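Local coordinates for Protein/nucleic acid deglycase 2 (Escherichia coli, PDB 1OI4) that removes glyoxal and methylglyoxal adducts from glycated proteins and nucleotides, releasing glycolate or lactate and the repaired molecule, at residues Thr31-Asp36 / Pro98-Gly103; Leu90-Gly95 / Lys119-Ile124; His126-Leu131 / Leu142-Pro147; Asp135-Arg140 / Ala155-Tyr160; Gln162-Asp167 / Phe183-Leu188. One frame throughout, in Å; residues are numbered along the deposited sequence.

Contact 1 of 5, residues Thr31-Asp36 / Pro98-Gly103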
# COMPACT_ATOMS: atom_id res chain seq x y z
N THR A 31 -11.68 -1.24 4.72
CA THR A 31 -11.33 -2.18 5.78
C THR A 31 -10.43 -1.48 6.79
O THR A 31 -10.24 -0.27 6.71
CB THR A 31 -10.62 -3.44 5.22
OG1 THR A 31 -10.55 -4.44 6.24
CG2 THR A 31 -9.21 -3.09 4.76
N ASP A 32 -9.88 -2.24 7.72
CA ASP A 32 -9.01 -1.68 8.75
C ASP A 32 -7.82 -0.87 8.25
O ASP A 32 -7.21 -1.20 7.22
CB ASP A 32 -8.51 -2.79 9.67
CG ASP A 32 -9.63 -3.48 10.41
OD1 ASP A 32 -10.35 -2.79 11.18
OD2 ASP A 32 -9.80 -4.70 10.24
N GLU A 33 -7.48 0.17 9.00
CA GLU A 33 -6.36 1.05 8.71
C GLU A 33 -6.53 2.00 7.54
O GLU A 33 -5.56 2.45 6.94
CB GLU A 33 -5.09 0.21 8.54
CG GLU A 33 -4.73 -0.54 9.81
CD GLU A 33 -3.43 -1.31 9.68
OE1 GLU A 33 -2.39 -0.69 9.37
OE2 GLU A 33 -3.45 -2.54 9.90
N PHE A 34 -7.78 2.31 7.22
CA PHE A 34 -8.05 3.27 6.16
C PHE A 34 -7.67 4.62 6.76
O PHE A 34 -7.63 4.77 7.99
CB PHE A 34 -9.55 3.24 5.80
CG PHE A 34 -10.46 3.64 6.94
CD1 PHE A 34 -10.81 4.97 7.12
CD2 PHE A 34 -10.94 2.69 7.83
CE1 PHE A 34 -11.64 5.35 8.19
CE2 PHE A 34 -11.77 3.06 8.89
CZ PHE A 34 -12.12 4.39 9.07
N GLU A 35 -7.36 5.60 5.91
CA GLU A 35 -7.01 6.93 6.40
C GLU A 35 -8.32 7.56 6.88
O GLU A 35 -9.19 7.92 6.09
CB GLU A 35 -6.40 7.78 5.27
CG GLU A 35 -6.08 9.22 5.70
CD GLU A 35 -5.05 9.29 6.82
OE1 GLU A 35 -5.11 10.25 7.61
OE2 GLU A 35 -4.18 8.41 6.90
N ASP A 36 -8.43 7.70 8.20
CA ASP A 36 -9.63 8.23 8.85
C ASP A 36 -10.46 9.28 8.12
O ASP A 36 -11.62 9.01 7.77
CB ASP A 36 -9.26 8.76 10.24
CG ASP A 36 -8.59 7.70 11.10
OD1 ASP A 36 -9.15 7.33 12.15
OD2 ASP A 36 -7.51 7.23 10.72
N PRO A 98 -6.51 -0.08 1.06
CA PRO A 98 -6.39 -0.64 -0.30
C PRO A 98 -5.40 -1.81 -0.38
O PRO A 98 -5.62 -2.77 -1.12
CB PRO A 98 -5.93 0.56 -1.12
CG PRO A 98 -6.61 1.71 -0.42
CD PRO A 98 -6.35 1.38 1.03
N ASP A 99 -4.32 -1.74 0.39
CA ASP A 99 -3.33 -2.81 0.39
C ASP A 99 -3.98 -4.11 0.87
O ASP A 99 -3.76 -5.18 0.30
CB ASP A 99 -2.17 -2.46 1.32
CG ASP A 99 -1.17 -3.60 1.47
OD1 ASP A 99 -0.92 -4.02 2.62
OD2 ASP A 99 -0.64 -4.07 0.44
N TYR A 100 -4.79 -4.01 1.92
CA TYR A 100 -5.46 -5.17 2.47
C TYR A 100 -6.52 -5.73 1.53
O TYR A 100 -6.69 -6.94 1.43
CB TYR A 100 -6.11 -4.81 3.81
CG TYR A 100 -5.11 -4.50 4.90
CD1 TYR A 100 -5.47 -3.74 6.02
CD2 TYR A 100 -3.80 -4.97 4.82
CE1 TYR A 100 -4.55 -3.46 7.03
CE2 TYR A 100 -2.87 -4.69 5.82
CZ TYR A 100 -3.25 -3.94 6.92
OH TYR A 100 -2.31 -3.66 7.90
N LEU A 101 -7.21 -4.85 0.82
CA LEU A 101 -8.27 -5.28 -0.08
C LEU A 101 -7.83 -5.73 -1.48
O LEU A 101 -8.46 -6.61 -2.06
CB LEU A 101 -9.31 -4.16 -0.20
CG LEU A 101 -10.02 -3.75 1.10
CD1 LEU A 101 -10.93 -2.56 0.85
CD2 LEU A 101 -10.83 -4.92 1.65
N ARG A 102 -6.76 -5.14 -2.01
CA ARG A 102 -6.30 -5.48 -3.35
C ARG A 102 -5.72 -6.89 -3.50
O ARG A 102 -5.38 -7.31 -4.60
CB ARG A 102 -5.29 -4.44 -3.85
CG ARG A 102 -3.99 -4.37 -3.05
CD ARG A 102 -3.17 -3.14 -3.43
NE ARG A 102 -2.93 -3.06 -4.86
CZ ARG A 102 -1.76 -2.73 -5.42
NH1 ARG A 102 -0.71 -2.46 -4.66
NH2 ARG A 102 -1.64 -2.70 -6.74
N GLY A 103 -5.61 -7.61 -2.39
CA GLY A 103 -5.11 -8.97 -2.44
C GLY A 103 -6.26 -9.97 -2.48
O GLY A 103 -6.05 -11.18 -2.40

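Contact 2 of 5, residues Leu90-Gly95 / Lys119-Ile124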
# COMPACT_ATOMS: atom_id res chain seq x y z
N LEU A 90 -18.59 5.03 -6.57
CA LEU A 90 -17.72 4.25 -5.70
C LEU A 90 -16.62 5.11 -5.08
O LEU A 90 -15.94 5.86 -5.77
CB LEU A 90 -17.09 3.10 -6.50
CG LEU A 90 -15.92 2.35 -5.85
CD1 LEU A 90 -16.39 1.67 -4.57
CD2 LEU A 90 -15.37 1.33 -6.85
N LEU A 91 -16.46 4.97 -3.77
CA LEU A 91 -15.43 5.71 -3.05
C LEU A 91 -14.35 4.74 -2.58
O LEU A 91 -14.66 3.68 -2.04
CB LEU A 91 -16.03 6.42 -1.84
CG LEU A 91 -15.04 7.04 -0.85
CD1 LEU A 91 -14.29 8.18 -1.52
CD2 LEU A 91 -15.78 7.53 0.38
N LEU A 92 -13.10 5.12 -2.77
CA LEU A 92 -11.99 4.27 -2.35
C LEU A 92 -11.03 5.08 -1.48
O LEU A 92 -10.16 5.79 -1.98
CB LEU A 92 -11.24 3.73 -3.58
CG LEU A 92 -12.07 2.92 -4.58
CD1 LEU A 92 -11.25 2.64 -5.83
CD2 LEU A 92 -12.53 1.62 -3.93
N PRO A 93 -11.21 5.02 -0.15
CA PRO A 93 -10.33 5.76 0.76
C PRO A 93 -8.93 5.14 0.80
O PRO A 93 -8.75 3.97 0.42
CB PRO A 93 -11.06 5.68 2.10
CG PRO A 93 -11.85 4.41 1.99
CD PRO A 93 -12.35 4.43 0.58
N GLY A 94 -7.95 5.92 1.25
CA GLY A 94 -6.58 5.44 1.30
C GLY A 94 -6.12 4.78 2.60
O GLY A 94 -6.84 3.97 3.18
N GLY A 95 -4.92 5.14 3.05
CA GLY A 95 -4.38 4.52 4.24
C GLY A 95 -3.89 3.15 3.81
O GLY A 95 -3.48 2.98 2.67
N LYS A 119 -19.56 4.52 -14.44
CA LYS A 119 -20.01 5.27 -13.27
C LYS A 119 -18.83 5.93 -12.56
O LYS A 119 -17.71 5.42 -12.58
CB LYS A 119 -20.72 4.35 -12.29
CG LYS A 119 -21.98 3.70 -12.81
CD LYS A 119 -22.49 2.68 -11.81
CE LYS A 119 -23.77 2.01 -12.27
NZ LYS A 119 -24.19 0.91 -11.36
N PRO A 120 -19.07 7.07 -11.89
CA PRO A 120 -18.03 7.81 -11.17
C PRO A 120 -17.33 7.00 -10.07
O PRO A 120 -17.96 6.23 -9.35
CB PRO A 120 -18.78 9.01 -10.59
CG PRO A 120 -19.94 9.19 -11.54
CD PRO A 120 -20.37 7.77 -11.79
N VAL A 121 -16.02 7.18 -9.97
CA VAL A 121 -15.22 6.51 -8.95
C VAL A 121 -14.32 7.58 -8.35
O VAL A 121 -13.69 8.35 -9.08
CB VAL A 121 -14.36 5.38 -9.56
CG1 VAL A 121 -13.53 4.72 -8.47
CG2 VAL A 121 -15.25 4.36 -10.23
N PHE A 122 -14.28 7.64 -7.02
CA PHE A 122 -13.47 8.63 -6.31
C PHE A 122 -12.39 7.90 -5.51
O PHE A 122 -12.70 7.19 -4.55
CB PHE A 122 -14.34 9.44 -5.35
CG PHE A 122 -15.72 9.74 -5.88
CD1 PHE A 122 -16.85 9.46 -5.10
CD2 PHE A 122 -15.90 10.30 -7.14
CE1 PHE A 122 -18.14 9.74 -5.57
CE2 PHE A 122 -17.19 10.58 -7.62
CZ PHE A 122 -18.30 10.31 -6.84
N ALA A 123 -11.12 8.08 -5.90
CA ALA A 123 -10.02 7.41 -5.22
C ALA A 123 -8.97 8.40 -4.74
O ALA A 123 -8.41 9.17 -5.52
CB ALA A 123 -9.38 6.39 -6.16
N ILE A 124 -8.68 8.36 -3.44
CA ILE A 124 -7.71 9.28 -2.86
C ILE A 124 -6.55 8.61 -2.12
O ILE A 124 -6.71 7.54 -1.52
CB ILE A 124 -8.43 10.26 -1.90
CG1 ILE A 124 -7.43 11.26 -1.31
CG2 ILE A 124 -9.14 9.48 -0.80
CD1 ILE A 124 -8.11 12.44 -0.64

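Contact 3 of 5, residues His126-Leu131 / Leu142-Pro147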
# COMPACT_ATOMS: atom_id res chain seq x y z
N HIS A 126 -3.86 6.32 -1.22
CA HIS A 126 -3.51 4.98 -1.67
C HIS A 126 -4.69 4.34 -2.42
O HIS A 126 -4.53 3.30 -3.06
CB HIS A 126 -3.12 4.08 -0.49
CG HIS A 126 -1.76 4.35 0.06
ND1 HIS A 126 -1.47 5.44 0.85
CD2 HIS A 126 -0.60 3.66 -0.06
CE1 HIS A 126 -0.20 5.42 1.19
NE2 HIS A 126 0.36 4.35 0.65
N GLY A 127 -5.86 4.96 -2.32
CA GLY A 127 -7.05 4.42 -2.98
C GLY A 127 -6.83 3.91 -4.39
O GLY A 127 -7.35 2.85 -4.76
N PRO A 128 -6.06 4.63 -5.22
CA PRO A 128 -5.80 4.20 -6.60
C PRO A 128 -5.19 2.80 -6.73
O PRO A 128 -5.25 2.20 -7.80
CB PRO A 128 -4.88 5.30 -7.12
CG PRO A 128 -5.44 6.53 -6.44
CD PRO A 128 -5.61 6.02 -5.01
N GLN A 129 -4.61 2.29 -5.65
CA GLN A 129 -4.01 0.95 -5.71
C GLN A 129 -5.01 -0.09 -6.21
O GLN A 129 -4.64 -1.03 -6.91
CB GLN A 129 -3.45 0.55 -4.34
CG GLN A 129 -2.24 1.38 -3.90
CD GLN A 129 -1.63 0.91 -2.59
OE1 GLN A 129 -2.31 0.84 -1.57
NE2 GLN A 129 -0.34 0.57 -2.62
N LEU A 130 -6.28 0.08 -5.85
CA LEU A 130 -7.31 -0.86 -6.29
C LEU A 130 -7.56 -0.70 -7.79
O LEU A 130 -7.85 -1.68 -8.48
CB LEU A 130 -8.59 -0.67 -5.47
CG LEU A 130 -8.55 -1.44 -4.14
CD1 LEU A 130 -9.63 -0.98 -3.18
CD2 LEU A 130 -8.70 -2.92 -4.43
N LEU A 131 -7.42 0.53 -8.29
CA LEU A 131 -7.60 0.81 -9.71
C LEU A 131 -6.45 0.16 -10.47
O LEU A 131 -6.63 -0.35 -11.57
CB LEU A 131 -7.60 2.32 -9.95
CG LEU A 131 -8.77 3.10 -9.34
CD1 LEU A 131 -8.58 4.59 -9.59
CD2 LEU A 131 -10.08 2.63 -9.95
N LEU A 142 -4.74 10.71 -13.80
CA LEU A 142 -5.02 10.70 -12.37
C LEU A 142 -3.80 11.06 -11.55
O LEU A 142 -2.70 11.24 -12.08
CB LEU A 142 -5.55 9.32 -11.94
CG LEU A 142 -4.83 8.06 -12.43
CD1 LEU A 142 -3.37 8.11 -12.02
CD2 LEU A 142 -5.52 6.84 -11.84
N THR A 143 -4.00 11.19 -10.25
CA THR A 143 -2.92 11.50 -9.34
C THR A 143 -3.01 10.50 -8.20
O THR A 143 -3.90 9.65 -8.18
CB THR A 143 -3.05 12.94 -8.80
OG1 THR A 143 -1.82 13.32 -8.16
CG2 THR A 143 -4.19 13.05 -7.80
N ALA A 144 -2.09 10.61 -7.25
CA ALA A 144 -2.06 9.70 -6.10
C ALA A 144 -0.95 10.13 -5.14
O ALA A 144 -0.19 11.04 -5.43
CB ALA A 144 -1.82 8.26 -6.56
N VAL A 145 -0.88 9.45 -3.99
CA VAL A 145 0.11 9.74 -2.97
C VAL A 145 1.52 9.35 -3.42
O VAL A 145 1.70 8.34 -4.12
CB VAL A 145 -0.27 9.02 -1.65
CG1 VAL A 145 -0.03 7.53 -1.79
CG2 VAL A 145 0.51 9.61 -0.47
N LYS A 146 2.51 10.14 -3.02
CA LYS A 146 3.90 9.93 -3.41
C LYS A 146 4.45 8.51 -3.55
O LYS A 146 4.95 8.15 -4.61
CB LYS A 146 4.83 10.74 -2.50
CG LYS A 146 5.10 12.15 -3.00
CD LYS A 146 6.40 12.70 -2.42
CE LYS A 146 6.17 13.91 -1.52
NZ LYS A 146 5.33 13.58 -0.34
N PRO A 147 4.39 7.70 -2.48
CA PRO A 147 4.93 6.34 -2.59
C PRO A 147 4.44 5.46 -3.74
O PRO A 147 5.16 4.56 -4.17
CB PRO A 147 4.61 5.73 -1.22
CG PRO A 147 3.41 6.52 -0.76
CD PRO A 147 3.79 7.92 -1.15

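Contact 4 of 5, residues Asp135-Arg140 / Ala155-Tyr160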
# COMPACT_ATOMS: atom_id res chain seq x y z
N ASP A 135 -6.52 -2.99 -13.05
CA ASP A 135 -5.84 -2.69 -14.31
C ASP A 135 -6.75 -1.97 -15.29
O ASP A 135 -6.94 -2.40 -16.43
CB ASP A 135 -5.30 -3.99 -14.92
CG ASP A 135 -4.36 -3.73 -16.09
OD1 ASP A 135 -3.56 -2.77 -16.01
OD2 ASP A 135 -4.40 -4.49 -17.07
N VAL A 136 -7.31 -0.84 -14.84
CA VAL A 136 -8.21 -0.04 -15.66
C VAL A 136 -7.79 1.42 -15.77
O VAL A 136 -8.64 2.28 -15.98
CB VAL A 136 -9.63 -0.06 -15.09
CG1 VAL A 136 -10.23 -1.45 -15.20
CG2 VAL A 136 -9.61 0.41 -13.64
N ILE A 137 -6.50 1.71 -15.65
CA ILE A 137 -6.08 3.10 -15.73
C ILE A 137 -5.05 3.40 -16.81
O ILE A 137 -4.61 4.54 -16.95
CB ILE A 137 -5.53 3.60 -14.37
CG1 ILE A 137 -4.28 2.80 -13.97
CG2 ILE A 137 -6.60 3.47 -13.30
CD1 ILE A 137 -3.63 3.27 -12.68
N ARG A 138 -4.68 2.39 -17.60
CA ARG A 138 -3.71 2.62 -18.66
C ARG A 138 -4.26 3.68 -19.61
O ARG A 138 -5.37 3.54 -20.13
CB ARG A 138 -3.43 1.32 -19.41
CG ARG A 138 -2.34 1.43 -20.47
CD ARG A 138 -1.84 0.04 -20.86
NE ARG A 138 -1.19 -0.63 -19.73
CZ ARG A 138 0.07 -0.42 -19.34
NH1 ARG A 138 0.83 0.46 -19.99
NH2 ARG A 138 0.56 -1.08 -18.30
N GLY A 139 -3.50 4.75 -19.80
CA GLY A 139 -3.92 5.82 -20.68
C GLY A 139 -4.83 6.86 -20.04
O GLY A 139 -5.18 7.86 -20.67
N ARG A 140 -5.22 6.64 -18.79
CA ARG A 140 -6.11 7.57 -18.10
C ARG A 140 -5.36 8.53 -17.17
O ARG A 140 -4.29 8.20 -16.64
CB ARG A 140 -7.17 6.80 -17.32
CG ARG A 140 -7.93 5.80 -18.19
CD ARG A 140 -9.23 5.35 -17.56
NE ARG A 140 -10.17 6.46 -17.40
CZ ARG A 140 -11.46 6.30 -17.14
NH1 ARG A 140 -11.98 5.08 -17.03
NH2 ARG A 140 -12.24 7.36 -16.99
N ALA A 155 1.53 1.35 -14.39
CA ALA A 155 0.23 0.81 -14.79
C ALA A 155 -0.28 1.48 -16.06
O ALA A 155 -1.41 1.26 -16.48
CB ALA A 155 -0.78 0.99 -13.64
N GLY A 156 0.57 2.31 -16.67
CA GLY A 156 0.21 2.99 -17.90
C GLY A 156 -0.59 4.28 -17.77
O GLY A 156 -0.99 4.86 -18.78
N ALA A 157 -0.83 4.74 -16.54
CA ALA A 157 -1.60 5.96 -16.36
C ALA A 157 -0.74 7.20 -16.55
O ALA A 157 0.47 7.15 -16.38
CB ALA A 157 -2.23 5.98 -14.97
N GLU A 158 -1.38 8.31 -16.92
CA GLU A 158 -0.66 9.57 -17.10
C GLU A 158 -0.79 10.33 -15.79
O GLU A 158 -1.86 10.81 -15.43
CB GLU A 158 -1.24 10.39 -18.25
CG GLU A 158 -0.47 11.68 -18.52
CD GLU A 158 -0.98 12.44 -19.72
OE1 GLU A 158 -2.21 12.66 -19.81
OE2 GLU A 158 -0.16 12.84 -20.57
N PHE A 159 0.32 10.42 -15.06
CA PHE A 159 0.34 11.07 -13.77
C PHE A 159 0.39 12.59 -13.79
O PHE A 159 1.11 13.18 -14.59
CB PHE A 159 1.53 10.56 -12.95
CG PHE A 159 1.66 11.23 -11.61
CD1 PHE A 159 0.90 10.79 -10.52
CD2 PHE A 159 2.52 12.30 -11.43
CE1 PHE A 159 1.00 11.43 -9.28
CE2 PHE A 159 2.63 12.95 -10.20
CZ PHE A 159 1.87 12.51 -9.12
N TYR A 160 -0.37 13.21 -12.90
CA TYR A 160 -0.39 14.66 -12.76
C TYR A 160 -0.28 14.98 -11.28
O TYR A 160 -0.94 14.35 -10.45
CB TYR A 160 -1.70 15.26 -13.30
CG TYR A 160 -1.82 15.22 -14.81
CD1 TYR A 160 -2.15 14.05 -15.47
CD2 TYR A 160 -1.56 16.37 -15.57
CE1 TYR A 160 -2.23 14.01 -16.87
CE2 TYR A 160 -1.64 16.34 -16.97
CZ TYR A 160 -1.97 15.16 -17.61
OH TYR A 160 -2.04 15.13 -18.99
O HOH W 1 -3.99 0.01 -15.88

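Contact 5 of 5, residues Gln162-Asp167 / Phe183-Leu188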
# COMPACT_ATOMS: atom_id res chain seq x y z
N GLN A 162 -1.44 17.20 -8.92
CA GLN A 162 -2.47 18.21 -8.67
C GLN A 162 -3.34 17.77 -7.49
O GLN A 162 -3.43 16.58 -7.19
CB GLN A 162 -3.36 18.38 -9.89
CG GLN A 162 -2.63 18.57 -11.19
CD GLN A 162 -3.56 18.60 -12.39
OE1 GLN A 162 -3.11 18.69 -13.53
NE2 GLN A 162 -4.87 18.51 -12.13
N GLU A 163 -4.00 18.73 -6.85
CA GLU A 163 -4.87 18.38 -5.72
C GLU A 163 -5.99 17.43 -6.13
O GLU A 163 -6.43 16.61 -5.32
CB GLU A 163 -5.44 19.64 -5.06
CG GLU A 163 -5.80 20.76 -6.00
CD GLU A 163 -6.49 21.90 -5.29
OE1 GLU A 163 -6.14 22.18 -4.13
OE2 GLU A 163 -7.37 22.53 -5.91
N VAL A 164 -6.44 17.54 -7.37
CA VAL A 164 -7.48 16.65 -7.89
C VAL A 164 -7.38 16.52 -9.40
O VAL A 164 -7.04 17.48 -10.10
CB VAL A 164 -8.93 17.14 -7.59
CG1 VAL A 164 -9.14 17.20 -6.10
CG2 VAL A 164 -9.19 18.49 -8.25
N VAL A 165 -7.65 15.32 -9.90
CA VAL A 165 -7.64 15.03 -11.32
C VAL A 165 -8.94 14.31 -11.67
O VAL A 165 -9.32 13.34 -11.01
CB VAL A 165 -6.45 14.10 -11.71
CG1 VAL A 165 -6.53 13.77 -13.19
CG2 VAL A 165 -5.13 14.78 -11.39
N VAL A 166 -9.63 14.80 -12.69
CA VAL A 166 -10.89 14.20 -13.13
C VAL A 166 -10.72 13.70 -14.57
O VAL A 166 -10.51 14.49 -15.49
CB VAL A 166 -12.05 15.22 -13.08
CG1 VAL A 166 -13.35 14.57 -13.51
CG2 VAL A 166 -12.17 15.79 -11.67
N ASP A 167 -10.80 12.39 -14.76
CA ASP A 167 -10.65 11.80 -16.09
C ASP A 167 -12.00 11.45 -16.70
O ASP A 167 -12.77 10.68 -16.13
CB ASP A 167 -9.79 10.54 -16.01
CG ASP A 167 -9.43 9.99 -17.38
OD1 ASP A 167 -8.44 10.46 -17.98
OD2 ASP A 167 -10.15 9.09 -17.87
N PHE A 183 -11.19 17.27 -3.68
CA PHE A 183 -11.66 15.91 -3.92
C PHE A 183 -13.18 15.88 -3.81
O PHE A 183 -13.87 15.45 -4.73
CB PHE A 183 -11.04 14.96 -2.90
CG PHE A 183 -11.40 13.51 -3.12
CD1 PHE A 183 -10.83 12.78 -4.16
CD2 PHE A 183 -12.26 12.85 -2.24
CE1 PHE A 183 -11.10 11.41 -4.31
CE2 PHE A 183 -12.54 11.49 -2.38
CZ PHE A 183 -11.96 10.77 -3.42
N ASN A 184 -13.68 16.33 -2.66
CA ASN A 184 -15.12 16.35 -2.42
C ASN A 184 -15.87 17.18 -3.46
O ASN A 184 -16.95 16.80 -3.89
CB ASN A 184 -15.42 16.88 -1.02
CG ASN A 184 -14.89 15.98 0.08
OD1 ASN A 184 -14.87 14.75 -0.06
ND2 ASN A 184 -14.49 16.57 1.19
N ARG A 185 -15.29 18.31 -3.84
CA ARG A 185 -15.92 19.18 -4.83
C ARG A 185 -16.26 18.44 -6.12
O ARG A 185 -17.41 18.45 -6.56
CB ARG A 185 -15.01 20.37 -5.16
CG ARG A 185 -15.62 21.34 -6.16
CD ARG A 185 -14.59 22.38 -6.59
NE ARG A 185 -13.50 21.79 -7.35
CZ ARG A 185 -12.21 22.01 -7.12
NH1 ARG A 185 -11.85 22.80 -6.12
NH2 ARG A 185 -11.28 21.44 -7.88
N GLU A 186 -15.26 17.80 -6.72
CA GLU A 186 -15.47 17.07 -7.96
C GLU A 186 -16.35 15.84 -7.80
O GLU A 186 -17.13 15.51 -8.70
CB GLU A 186 -14.13 16.68 -8.58
CG GLU A 186 -13.28 17.88 -8.96
CD GLU A 186 -14.03 18.86 -9.83
OE1 GLU A 186 -14.48 18.46 -10.92
OE2 GLU A 186 -14.18 20.04 -9.43
N ALA A 187 -16.22 15.16 -6.67
CA ALA A 187 -17.03 13.97 -6.41
C ALA A 187 -18.50 14.38 -6.37
O ALA A 187 -19.35 13.76 -7.03
CB ALA A 187 -16.63 13.35 -5.08
N LEU A 188 -18.79 15.42 -5.60
CA LEU A 188 -20.16 15.93 -5.48
C LEU A 188 -20.67 16.37 -6.84
O LEU A 188 -21.81 16.10 -7.21
CB LEU A 188 -20.20 17.12 -4.52
CG LEU A 188 -20.06 16.79 -3.04
CD1 LEU A 188 -20.00 18.09 -2.24
CD2 LEU A 188 -21.23 15.93 -2.58
O HOH W 2 -8.69 22.29 -7.93
O HOH W 3 -9.58 24.37 -5.36

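Contact 1 of 5, residues Thr31-Asp36 / Pro98-Gly103
Tyr100 turns one edge of its ring to the Thr31-Glu33 loop. Three groups line that edge near the ring plane: CG2 of Thr31, the carbonyl O of Asp32 and OE2 of Glu33. The Asp32 O lies 3.3 Å from Tyr100 CD1. At the far end Tyr100 OH donates a hydrogen bond of 2.6 Å to Glu33 OE2. The oxygen is met from above the carboxylate plane, 48° out of it, and carboxylate and ring are turned 74° apart. Glu33 reaches the hydroxyl with an extended chain (chi2 -177°). Nearer the helix, Thr31 and Tyr100 cross at about a right angle, with Thr31 CG2 3.7 Å from Tyr100 CB. The same methyl meets Leu101 CG at 3.8 Å, where the two side chains slide past each other in opposite directions. Thr31 OG1 turns elsewhere, to Glu57. Tyr100 OH also bonds to His96 of the second subunit. A phenylalanine here would probably leave Glu33 OE2 and that histidine without the hydroxyl they share. This is a loop-to-helix contact of the DJ-1/PfpI fold: the loop after strand 25-29 meets helix 97-101 at the subunit interface.

Contact 2 of 5, residues Leu90-Gly95 / Lys119-Ile124
Leu90 lies side by side with Val121, both pointing the same way from the sheet, and its CD2 comes 4.2 Å from Val121 CG1. The same valine methyl is approached obliquely by Leu92 CD1. Leu92 CB in turn faces Ala123 CB, so these four residues share one face of the sheet. Leu91 and Phe122 occupy the other. They cross at about a right angle, and Leu91 CD1 rests 4.0 Å from Phe122 CB. With CG anti to the backbone N (chi1 170°), the Leu91 side chain leans toward the neighbouring strand, and CD1 touches Phe122.

The strands are parallel, their axes 4.7 Å apart at an angle of 7°. Phe122 N donates to Leu90 O at 2.7 Å, nearly straight. Leu92 N donates to Phe122 O at 2.8 Å. Leu90 N reaches Pro120 O at 3.1 Å, and the bond from Ile124 N to Leu92 O is weak. Beyond it the chains part near Cys125, the probable nucleophile. Gly94 passes close to Ile124 O; a CB at Gly94 would clash with that oxygen.

Phe114 of helix 105-116 packs on the Leu90 and Val121 face, and Phe183 of helix 180-191 on the Leu91 and Phe122 face. The chemistry is that of a central strand pair in an alpha/beta sandwich: apolar on both faces, with buried backbone amides and carbonyls paired between strands.

Contact 3 of 5, residues His126-Leu131 / Leu142-Pro147
His126 turns one face of its imidazole to Val145. It directly follows Cys125, the likely nucleophile, in the strand-to-helix turn that in the DJ-1/PfpI fold forms the nucleophile elbow. Val145 CG1 sits 3.8 Å from the ring centroid and 18° off its normal, a CH-pi contact. CG1, set between the backbone N and the carbonyl carbon (chi1 72°), is the branch that meets the ring. The CB of His126 starts away from the 142-147 segment, but its CG lies anti to the carbonyl carbon (chi1 -76°), and the ring swings back toward Val145. Pro147 CG approaches NE2 at 4.0 Å, the two side chains crossing at about a right angle. NE2 is hydrogen-bonded to Asp99 of the second subunit, so the ring joins both chains. With an alanine in its place, that aspartate would probably lose its mate, and Val145 CG1 the ring it packs on.

Further along, the side-chain contacts are apolar. Pro128 points its ring at the backbone of 143-144, with CG close to Thr143 O. Ala123, on strand 121-124, lies next to both Pro128 and Leu131. Pro128 CG reaches Ala144 CB at 4.0 Å, and Leu131 CD1 stands 4.4 Å from Leu142 CD2.

Contact 4 of 5, residues Asp135-Arg140 / Ala155-Tyr160
Ile137 touches two alanine methyls with its CD1, 3.8 Å from both Ala155 CB and Ala157 CB. CG1 stands between the backbone N and the carbonyl carbon (chi1 63°), which turns the chain toward both methyls. Beside it, Arg138 lays one face of its guanidinium over the peptide of Ala155 and Gly156. Its NH1 comes 3.3 Å from Gly156 CA, where a CB would clash, and a bend at chi3 (-64°) folds the group down.

In the backbone, Gly139 N donates to Gly156 O at 2.7 Å, nearly straight, but from above the carbonyl plane. Glu158 N donates to Arg140 O at 2.9 Å, leading into the small parallel strand pair 141-142 and 158-159.

A type II turn from Ile137 to Arg140 aims Gly139 N at its acceptor. Gly156, with positive phi, closes a Schellman motif at the end of helix 149-154. Water 1 links Asp135 OD1, Ile137 N and Ala155 O. Outside, Arg140 is held by a salt bridge to Asp167, and Leu131 and Leu142 pack on Ile137.

The chemistry is split: a small apolar core round Ile137 turns inward, while backbone bonds, a water and a flat guanidinium hold the outer side.

Contact 5 of 5, residues Gln162-Asp167 / Phe183-Leu188
Phe183 meets Val164 with its backbone rather than its ring. Val164 CG1 lies 3.2 Å from Phe183 N and 4.3 Å from Phe183 CB. The ring itself turns inward to Phe122 and Ile124 of the central sheet.

Arg185 comes next and crosses Val164 at about a right angle, with NH2 3.6 Å from Val164 CG2. Its chain bends at chi3 (67°), which turns the guanidinium back along the helix. There NE forms a salt bridge with OE2 of Glu186, 2.8 Å away. The bond lies in the guanidinium plane and uses the anti lone pair of the carboxylate. The other end of Arg185 faces Glu163 through water: water 3 bridges NH1 and Glu163 OE2, 2.9 Å from each. The charges themselves stay 4.5 Å apart, from NH1 to OE2, beyond a salt bridge.

Glu186 then lays its aliphatic part across Val166, with CG 3.6 Å from Val166 CG2. Its OE1 is taken by Arg189, so both carboxylate oxygens have arginine partners.

Here helix 180-191 packs against the outermost antiparallel strand of the sheet and the loop before it. This is a helix-on-sheet layer of the alpha/beta sandwich of the DJ-1/PfpI fold.

Overall arrangement
Contact 2 is the buried centre, a parallel strand pair near the middle of the chain. Contacts 3 and 5 flank it: contact 3, also buried, through the helix after strand 121-124, and contact 5 through Phe183, which packs on Phe122. Contact 5 is a surface contact, with water and charges outside and a phenylalanine inside. Contact 1 is partly buried and adjoins contact 2, where Glu35 N probably hydrogen-bonds to Gly94 O. Contacts 1 and 3 both put an aromatic side chain against the second subunit. Contacts 3 and 4 are linked by Thr143 OG1 to Tyr160 O. Contact 4 is the most peripheral; a salt bridge from Arg140 to Asp167 ties it to contact 5.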